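Uncharacterized protein (Staphylococcus aureus subsp. aureus, PDB 3H04) is of unknown function but is probably an esterase-like hydrolase of the alpha/beta-hydrolase superfamily. Local coordinates at residues 31-36 against 63-68; 77-82 against 107-112; 81-86 against 114-119. One frame throughout, in Å; residues are numbered along the deposited sequence.

Contact 1: 31-36 against 63-68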
# COMPACT_ATOMS: atom_id res chain seq x y z
N VAL A 31 -7.38 14.52 5.16
CA VAL A 31 -7.89 13.26 4.70
C VAL A 31 -6.69 12.36 4.47
O VAL A 31 -5.69 12.76 3.83
CB VAL A 31 -8.72 13.44 3.39
CG1 VAL A 31 -7.95 14.24 2.38
CG2 VAL A 31 -9.07 12.10 2.75
N ILE A 32 -6.79 11.16 5.04
CA ILE A 32 -5.80 10.12 4.89
C ILE A 32 -6.42 9.08 3.95
O ILE A 32 -7.37 8.40 4.32
CB ILE A 32 -5.49 9.45 6.23
CG1 ILE A 32 -4.99 10.47 7.25
CG2 ILE A 32 -4.42 8.31 6.01
CD1 ILE A 32 -5.07 9.98 8.70
N VAL A 33 -5.85 8.93 2.76
CA VAL A 33 -6.25 7.89 1.83
C VAL A 33 -5.44 6.63 2.05
O VAL A 33 -4.24 6.60 1.77
CB VAL A 33 -6.06 8.35 0.36
CG1 VAL A 33 -6.58 7.24 -0.61
CG2 VAL A 33 -6.77 9.74 0.12
N TYR A 34 -6.12 5.58 2.52
CA TYR A 34 -5.47 4.37 2.96
C TYR A 34 -5.49 3.30 1.87
O TYR A 34 -6.55 3.00 1.32
CB TYR A 34 -6.10 3.83 4.24
CG TYR A 34 -5.60 2.45 4.58
CD1 TYR A 34 -4.30 2.26 5.02
CD2 TYR A 34 -6.42 1.32 4.43
CE1 TYR A 34 -3.80 1.01 5.28
CE2 TYR A 34 -5.94 0.07 4.71
CZ TYR A 34 -4.62 -0.08 5.15
OH TYR A 34 -4.09 -1.33 5.41
N ILE A 35 -4.31 2.72 1.59
CA ILE A 35 -4.18 1.68 0.59
C ILE A 35 -3.58 0.45 1.24
O ILE A 35 -2.41 0.46 1.73
CB ILE A 35 -3.35 2.17 -0.62
CG1 ILE A 35 -3.85 3.53 -1.10
CG2 ILE A 35 -3.37 1.09 -1.73
CD1 ILE A 35 -3.30 3.99 -2.42
N HIS A 36 -4.40 -0.61 1.29
CA HIS A 36 -4.05 -1.83 2.00
C HIS A 36 -2.95 -2.58 1.28
O HIS A 36 -2.73 -2.34 0.11
CB HIS A 36 -5.27 -2.78 2.10
CG HIS A 36 -5.72 -3.34 0.78
ND1 HIS A 36 -5.25 -4.55 0.28
CD2 HIS A 36 -6.65 -2.90 -0.10
CE1 HIS A 36 -5.83 -4.78 -0.89
NE2 HIS A 36 -6.69 -3.81 -1.14
N ILE A 63 -9.98 7.27 4.52
CA ILE A 63 -10.70 6.75 3.35
C ILE A 63 -10.04 5.47 2.86
O ILE A 63 -8.90 5.51 2.45
CB ILE A 63 -10.72 7.77 2.24
CG1 ILE A 63 -11.26 9.10 2.77
CG2 ILE A 63 -11.62 7.26 1.08
CD1 ILE A 63 -10.24 10.18 3.11
N GLN A 64 -10.73 4.34 2.91
CA GLN A 64 -10.10 3.07 2.58
C GLN A 64 -10.42 2.67 1.15
O GLN A 64 -11.58 2.36 0.85
CB GLN A 64 -10.52 2.04 3.64
CG GLN A 64 -10.06 2.61 4.97
CD GLN A 64 -10.33 1.78 6.16
OE1 GLN A 64 -11.08 2.22 7.02
NE2 GLN A 64 -9.65 0.63 6.29
N LEU A 65 -9.46 2.76 0.24
CA LEU A 65 -9.79 2.55 -1.16
C LEU A 65 -9.59 1.14 -1.63
O LEU A 65 -8.93 0.36 -0.98
CB LEU A 65 -9.10 3.52 -2.14
CG LEU A 65 -7.64 3.53 -2.49
CD1 LEU A 65 -7.18 2.33 -3.27
CD2 LEU A 65 -7.33 4.91 -3.28
N SER A 66 -10.20 0.81 -2.75
CA SER A 66 -10.09 -0.52 -3.33
C SER A 66 -9.55 -0.45 -4.74
O SER A 66 -9.66 0.60 -5.41
CB SER A 66 -11.45 -1.21 -3.29
OG SER A 66 -11.80 -1.42 -1.91
N TYR A 67 -8.92 -1.55 -5.17
CA TYR A 67 -8.44 -1.68 -6.54
C TYR A 67 -8.54 -3.16 -6.91
O TYR A 67 -8.52 -4.01 -6.03
CB TYR A 67 -6.98 -1.20 -6.66
CG TYR A 67 -6.06 -1.85 -5.66
CD1 TYR A 67 -5.40 -3.04 -5.98
CD2 TYR A 67 -5.83 -1.29 -4.42
CE1 TYR A 67 -4.55 -3.65 -5.06
CE2 TYR A 67 -4.96 -1.88 -3.50
CZ TYR A 67 -4.33 -3.06 -3.84
OH TYR A 67 -3.53 -3.67 -2.93
N ARG A 68 -8.62 -3.44 -8.21
CA ARG A 68 -8.66 -4.83 -8.69
C ARG A 68 -7.29 -5.50 -8.49
O ARG A 68 -6.24 -4.90 -8.63
CB ARG A 68 -9.18 -4.86 -10.14
CG ARG A 68 -10.71 -4.68 -10.21
CD ARG A 68 -11.20 -4.52 -11.65
NE ARG A 68 -10.91 -3.19 -12.19
CZ ARG A 68 -11.31 -2.80 -13.39
NH1 ARG A 68 -11.97 -3.64 -14.20
NH2 ARG A 68 -11.03 -1.58 -13.81
O HOH W 1 -7.20 0.15 1.24
O HOH W 2 -8.26 -3.85 -3.34
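Three backbone hydrogen bonds pair segments 31-36 and 63-68. Ile-63 N donates to Ile-32 O at 2.9 Å. Tyr-34 N donates to Ile-63 O at 2.8 Å, and Leu-65 N to Tyr-34 O. All three are nearly straight. The strands are parallel, with Val-33 opposite Ile-63 and Tyr-34 opposite Gln-64, and their axes differ by 28°. Beyond this pairing the chains part. Water 1 bridges the gap: it donates to Leu-65 O (2.8 Å) and Tyr-34 O and accepts from His-36 N. Tyr-34 O is therefore held twice.

The contact joins the C-terminal ends of the two strands of a beta-alpha-beta unit in the alpha/beta-hydrolase sheet: strand 30-35, helix 50-56, strand 60-65. His-36 opens a His-Gly-Gly-Gly run, which in hormone-sensitive-lipase relatives shapes the oxyanion hole; a similar role here is possible.

The apolar contacts lie on the face that carries Val-33 and Ile-63, and this face meets helix 75-91. Val-33 CG1 touches Leu-65 CD2 at 3.6 Å, the two side chains crossing obliquely. Ile-35 runs alongside Leu-65, pointing the same way. Ile-35 CG2 also meets Tyr-67 CE2 at 3.8 Å, roughly at right angles.

On the other face Tyr-34 CD2 lies against Gln-64 NE2 and CG, with ring and amide planes 75° apart. Their polar ends are held elsewhere: Tyr-34 OH by Asp-47 and Arg-103, Gln-64 NE2 by Ala-45 O.

An aromatic pair closes the C-terminal end. His-36 and Tyr-67 reach tip to tip, their planes 6° apart but slid so that the rings barely overlap (centroids 4.8 Å). Tyr-67 OH sits over one face of the imidazole. Water 2 lies in the imidazole plane, 2.7 Å from His-36 NE2, and accepts from Tyr-67 N.

Contact 2: 77-82 against 107-112; sequences CIIEDV and AYLSLL
Of the backbone acceptors bonded within the two segments, Tyr-108 O is gripped most, by two donors. Leu-112 N reaches it at 3.0 Å in the regular helical bond, and Leu-111 N adds a weak bond at 3.1 Å. Both bonds stay inside helix 105-116, and no hydrogen bond crosses to segment 77-82 of helix 75-91. The interface is wholly apolar.

Leu-109 carries most of it. Its CB points toward the other helix, and CG anti to the carbonyl carbon (chi1 -61°) brings both methyls against it. CD1 and CD2 straddle Ile-78 CG2, each 3.8 Å from it, and the two side chains cross at about a right angle. Leu-109 CD1 also meets Val-82 CG2 at 3.9 Å. Ile-78 and Val-82 are one turn apart, so the tip of Leu-109 spans both.

In the alpha/beta-hydrolase fold these are the helices before and after strand 98-103. Helix 105-116 follows the probable nucleophile elbow, whose residues Leu-109 touches. The short segments cross at -64°, and their axes stay 10.8 Å apart at the closest point. Side-chain tips, not backbones, therefore make the contact.

One turn beyond Leu-109, Leu-112 CD1 meets Ile-79 CD1 at 3.8 Å, again crossing at about a right angle. The same Leu-112 methyl lies over one face of the Tyr-108 ring, toward its rim. Beneath the two helices, Val-82 and Leu-109 both rest on Ile-35 of strand 30-35.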
# COMPACT_ATOMS: atom_id res chain seq x y z
N CYS A 77 -3.71 -1.78 -14.82
CA CYS A 77 -5.07 -1.67 -14.31
C CYS A 77 -5.15 -1.25 -12.82
O CYS A 77 -6.00 -0.43 -12.48
CB CYS A 77 -5.79 -2.96 -14.56
SG CYS A 77 -7.55 -2.95 -14.13
N ILE A 78 -4.29 -1.82 -11.95
CA ILE A 78 -4.23 -1.44 -10.56
C ILE A 78 -3.99 0.08 -10.42
O ILE A 78 -4.70 0.78 -9.69
CB ILE A 78 -3.15 -2.26 -9.81
CG1 ILE A 78 -3.59 -3.74 -9.72
CG2 ILE A 78 -2.84 -1.57 -8.37
CD1 ILE A 78 -2.65 -4.64 -8.90
N ILE A 79 -2.99 0.58 -11.13
CA ILE A 79 -2.62 1.99 -11.07
C ILE A 79 -3.78 2.84 -11.58
O ILE A 79 -4.11 3.88 -10.98
CB ILE A 79 -1.34 2.25 -11.85
CG1 ILE A 79 -0.18 1.52 -11.11
CG2 ILE A 79 -1.06 3.77 -11.98
CD1 ILE A 79 1.14 1.54 -11.87
N GLU A 80 -4.44 2.37 -12.63
CA GLU A 80 -5.61 3.10 -13.13
C GLU A 80 -6.75 3.14 -12.09
O GLU A 80 -7.37 4.16 -11.91
CB GLU A 80 -6.12 2.52 -14.47
CG GLU A 80 -5.29 2.97 -15.64
CD GLU A 80 -5.69 2.33 -16.98
OE1 GLU A 80 -6.77 1.66 -17.06
OE2 GLU A 80 -4.90 2.54 -17.94
N ASP A 81 -7.01 2.02 -11.42
CA ASP A 81 -8.05 1.97 -10.38
C ASP A 81 -7.71 2.87 -9.20
O ASP A 81 -8.55 3.58 -8.66
CB ASP A 81 -8.24 0.51 -9.86
CG ASP A 81 -9.02 -0.42 -10.83
OD1 ASP A 81 -9.49 0.05 -11.90
OD2 ASP A 81 -9.17 -1.63 -10.49
N VAL A 82 -6.47 2.77 -8.72
CA VAL A 82 -6.00 3.57 -7.61
C VAL A 82 -6.15 5.09 -7.90
O VAL A 82 -6.67 5.85 -7.08
CB VAL A 82 -4.52 3.17 -7.27
CG1 VAL A 82 -3.87 4.22 -6.37
CG2 VAL A 82 -4.49 1.73 -6.64
N ALA A 107 1.83 0.88 0.17
CA ALA A 107 2.74 2.02 0.33
C ALA A 107 3.41 2.34 -0.99
O ALA A 107 3.60 3.51 -1.33
CB ALA A 107 3.79 1.76 1.47
N TYR A 108 3.73 1.31 -1.78
CA TYR A 108 4.18 1.53 -3.18
C TYR A 108 3.14 2.33 -3.99
O TYR A 108 3.49 3.38 -4.57
CB TYR A 108 4.42 0.17 -3.85
CG TYR A 108 4.69 0.19 -5.34
CD1 TYR A 108 5.80 0.82 -5.87
CD2 TYR A 108 3.82 -0.44 -6.21
CE1 TYR A 108 6.07 0.78 -7.23
CE2 TYR A 108 4.09 -0.51 -7.53
CZ TYR A 108 5.20 0.14 -8.06
OH TYR A 108 5.43 0.06 -9.40
N LEU A 109 1.89 1.90 -3.97
CA LEU A 109 0.82 2.65 -4.64
C LEU A 109 0.66 4.08 -4.09
O LEU A 109 0.41 5.02 -4.85
CB LEU A 109 -0.50 1.91 -4.59
CG LEU A 109 -0.44 0.54 -5.32
CD1 LEU A 109 -1.65 -0.37 -4.99
CD2 LEU A 109 -0.21 0.64 -6.81
N SER A 110 0.81 4.24 -2.78
CA SER A 110 0.73 5.55 -2.12
C SER A 110 1.86 6.49 -2.57
O SER A 110 1.64 7.68 -2.75
CB SER A 110 0.76 5.42 -0.61
OG SER A 110 -0.34 4.70 -0.15
N LEU A 111 3.04 5.93 -2.81
CA LEU A 111 4.15 6.72 -3.30
C LEU A 111 3.98 7.10 -4.76
O LEU A 111 4.41 8.20 -5.13
CB LEU A 111 5.47 6.00 -3.09
CG LEU A 111 5.96 5.94 -1.62
CD1 LEU A 111 6.88 4.70 -1.47
CD2 LEU A 111 6.68 7.23 -1.21
N LEU A 112 3.40 6.21 -5.59
CA LEU A 112 3.09 6.57 -7.00
C LEU A 112 2.13 7.77 -7.07
O LEU A 112 2.30 8.76 -7.88
CB LEU A 112 2.54 5.38 -7.79
CG LEU A 112 3.51 4.18 -8.00
CD1 LEU A 112 2.87 3.03 -8.83
CD2 LEU A 112 4.83 4.68 -8.66

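Contact 3: 81-86 against 114-119; sequences DVYASF and ARDRDI
Segment 81-86 of helix 75-91 faces the last turn of helix 105-116, with Tyr-83 CA and Arg-117 CA 8.9 Å apart and Arg-117 the first residue to leave helical geometry. Tyr-83 OH donates to Asp-116 OD2 at 2.4 Å, a very short bond. It uses the anti lone pair of OD2, and the ring stands 78° from the carboxylate plane. Arg-115 NH2 takes the syn lone pair of the same oxygen, while Arg-115 NE bonds Asp-116 OD1 at 2.9 Å from above the carboxylate plane. This side-on salt bridge fixes the carboxylate's rotation and should favour the ionised form that accepts Tyr-83's proton. Ser-197 O and Lys-198 O also hold Arg-115.

Arg-117 bends back at chi2 (-66°). Its NH1 donates to Asp-116 O at 2.9 Å. Arg-117 NH2 touches Tyr-83 CD2 at 3.7 Å, and Tyr-83 CG lies over one face of the guanidinium. Arg-117 CG packs on Phe-86 CE2 and CD2, the side chains running opposite ways. Phe-86 CZ meets Ile-119 CG2 at 3.4 Å.

Asp-87 of helix 75-91 gives Arg-117 NE a salt-bridge partner. Phe-86 and Ile-119 both rest on Ile-98 and Thr-100 of strand 98-103, beneath the two helices.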
# COMPACT_ATOMS: atom_id res chain seq x y z
N ASP A 81 -7.01 2.02 -11.42
CA ASP A 81 -8.05 1.97 -10.38
C ASP A 81 -7.71 2.87 -9.20
O ASP A 81 -8.55 3.58 -8.66
CB ASP A 81 -8.24 0.51 -9.86
CG ASP A 81 -9.02 -0.42 -10.83
OD1 ASP A 81 -9.49 0.05 -11.90
OD2 ASP A 81 -9.17 -1.63 -10.49
N VAL A 82 -6.47 2.77 -8.72
CA VAL A 82 -6.00 3.57 -7.61
C VAL A 82 -6.15 5.09 -7.90
O VAL A 82 -6.67 5.85 -7.08
CB VAL A 82 -4.52 3.17 -7.27
CG1 VAL A 82 -3.87 4.22 -6.37
CG2 VAL A 82 -4.49 1.73 -6.64
N TYR A 83 -5.70 5.53 -9.07
CA TYR A 83 -5.79 6.95 -9.42
C TYR A 83 -7.25 7.39 -9.67
O TYR A 83 -7.60 8.51 -9.37
CB TYR A 83 -4.91 7.24 -10.65
CG TYR A 83 -3.39 7.18 -10.47
CD1 TYR A 83 -2.79 6.59 -9.36
CD2 TYR A 83 -2.56 7.68 -11.47
CE1 TYR A 83 -1.38 6.57 -9.23
CE2 TYR A 83 -1.20 7.63 -11.38
CZ TYR A 83 -0.60 7.10 -10.25
OH TYR A 83 0.75 7.06 -10.17
N ALA A 84 -8.10 6.51 -10.20
CA ALA A 84 -9.53 6.86 -10.39
C ALA A 84 -10.17 7.01 -9.00
O ALA A 84 -10.91 7.94 -8.78
CB ALA A 84 -10.27 5.82 -11.21
N SER A 85 -9.80 6.15 -8.05
CA SER A 85 -10.36 6.25 -6.71
C SER A 85 -9.77 7.46 -6.00
O SER A 85 -10.50 8.28 -5.41
CB SER A 85 -10.15 4.95 -5.90
OG SER A 85 -10.74 3.84 -6.59
N PHE A 86 -8.45 7.61 -6.08
CA PHE A 86 -7.82 8.79 -5.51
C PHE A 86 -8.46 10.09 -5.99
O PHE A 86 -8.75 10.95 -5.17
CB PHE A 86 -6.31 8.85 -5.71
CG PHE A 86 -5.70 10.04 -5.00
CD1 PHE A 86 -5.54 10.04 -3.63
CD2 PHE A 86 -5.40 11.20 -5.71
CE1 PHE A 86 -5.00 11.13 -2.96
CE2 PHE A 86 -4.88 12.34 -5.03
CZ PHE A 86 -4.67 12.28 -3.66
N ALA A 114 1.79 10.03 -4.72
CA ALA A 114 2.63 11.17 -4.32
C ALA A 114 3.49 11.75 -5.45
O ALA A 114 3.74 12.94 -5.45
CB ALA A 114 3.51 10.81 -3.06
N ARG A 115 3.94 10.93 -6.40
CA ARG A 115 4.69 11.45 -7.53
C ARG A 115 3.76 12.10 -8.56
O ARG A 115 4.10 13.12 -9.15
CB ARG A 115 5.51 10.32 -8.19
CG ARG A 115 6.39 10.76 -9.35
CD ARG A 115 6.86 9.58 -10.19
NE ARG A 115 5.74 8.82 -10.76
CZ ARG A 115 5.88 7.62 -11.30
NH1 ARG A 115 7.10 7.07 -11.38
NH2 ARG A 115 4.84 6.98 -11.78
N ASP A 116 2.58 11.50 -8.79
CA ASP A 116 1.74 11.87 -9.94
C ASP A 116 0.57 12.82 -9.62
O ASP A 116 -0.20 13.17 -10.51
CB ASP A 116 1.23 10.59 -10.61
CG ASP A 116 2.35 9.78 -11.24
OD1 ASP A 116 3.43 10.34 -11.52
OD2 ASP A 116 2.17 8.58 -11.46
N ARG A 117 0.40 13.16 -8.35
CA ARG A 117 -0.66 14.05 -7.92
C ARG A 117 0.01 14.96 -6.92
O ARG A 117 1.14 14.71 -6.53
CB ARG A 117 -1.76 13.28 -7.25
CG ARG A 117 -2.53 12.28 -8.17
CD ARG A 117 -3.29 13.04 -9.23
NE ARG A 117 -4.11 12.19 -10.09
CZ ARG A 117 -3.68 11.58 -11.19
NH1 ARG A 117 -2.42 11.72 -11.59
NH2 ARG A 117 -4.53 10.83 -11.91
N ASP A 118 -0.69 15.98 -6.45
CA ASP A 118 -0.13 16.90 -5.51
C ASP A 118 -0.76 16.66 -4.15
O ASP A 118 -1.94 16.91 -3.97
CB ASP A 118 -0.36 18.34 -5.99
CG ASP A 118 0.50 18.69 -7.20
OD1 ASP A 118 1.72 18.33 -7.19
OD2 ASP A 118 -0.05 19.27 -8.17
N ILE A 119 -0.00 16.07 -3.23
CA ILE A 119 -0.52 15.75 -1.89
C ILE A 119 0.40 16.29 -0.81
O ILE A 119 1.51 16.73 -1.10
CB ILE A 119 -0.74 14.22 -1.71
CG1 ILE A 119 0.56 13.46 -1.57
CG2 ILE A 119 -1.63 13.66 -2.88
CD1 ILE A 119 0.37 11.97 -1.43

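In the fold
Contacts 2 and 3 are successive parts of one interface between helices 75-91 and 105-116. Their centres are about 7 Å apart and they share Asp-81 and Val-82. Tyr-83 OH, whose proton goes to Asp-116, also comes within 3.2 Å of Leu-112 O, so they touch there. Contact 1 lies in the sheet under this helix pair, its centre about 10 Å from that of contact 2 and 11 Å from that of contact 3. A salt bridge, Arg-68 NE to Asp-81 OD2 at 2.9 Å, ties it to both. Ile-35 and Leu-109 touch the probable nucleophile elbow around Ser-104, so contacts 1 and 2 back the likely active site. Contact 3 is nearer the surface.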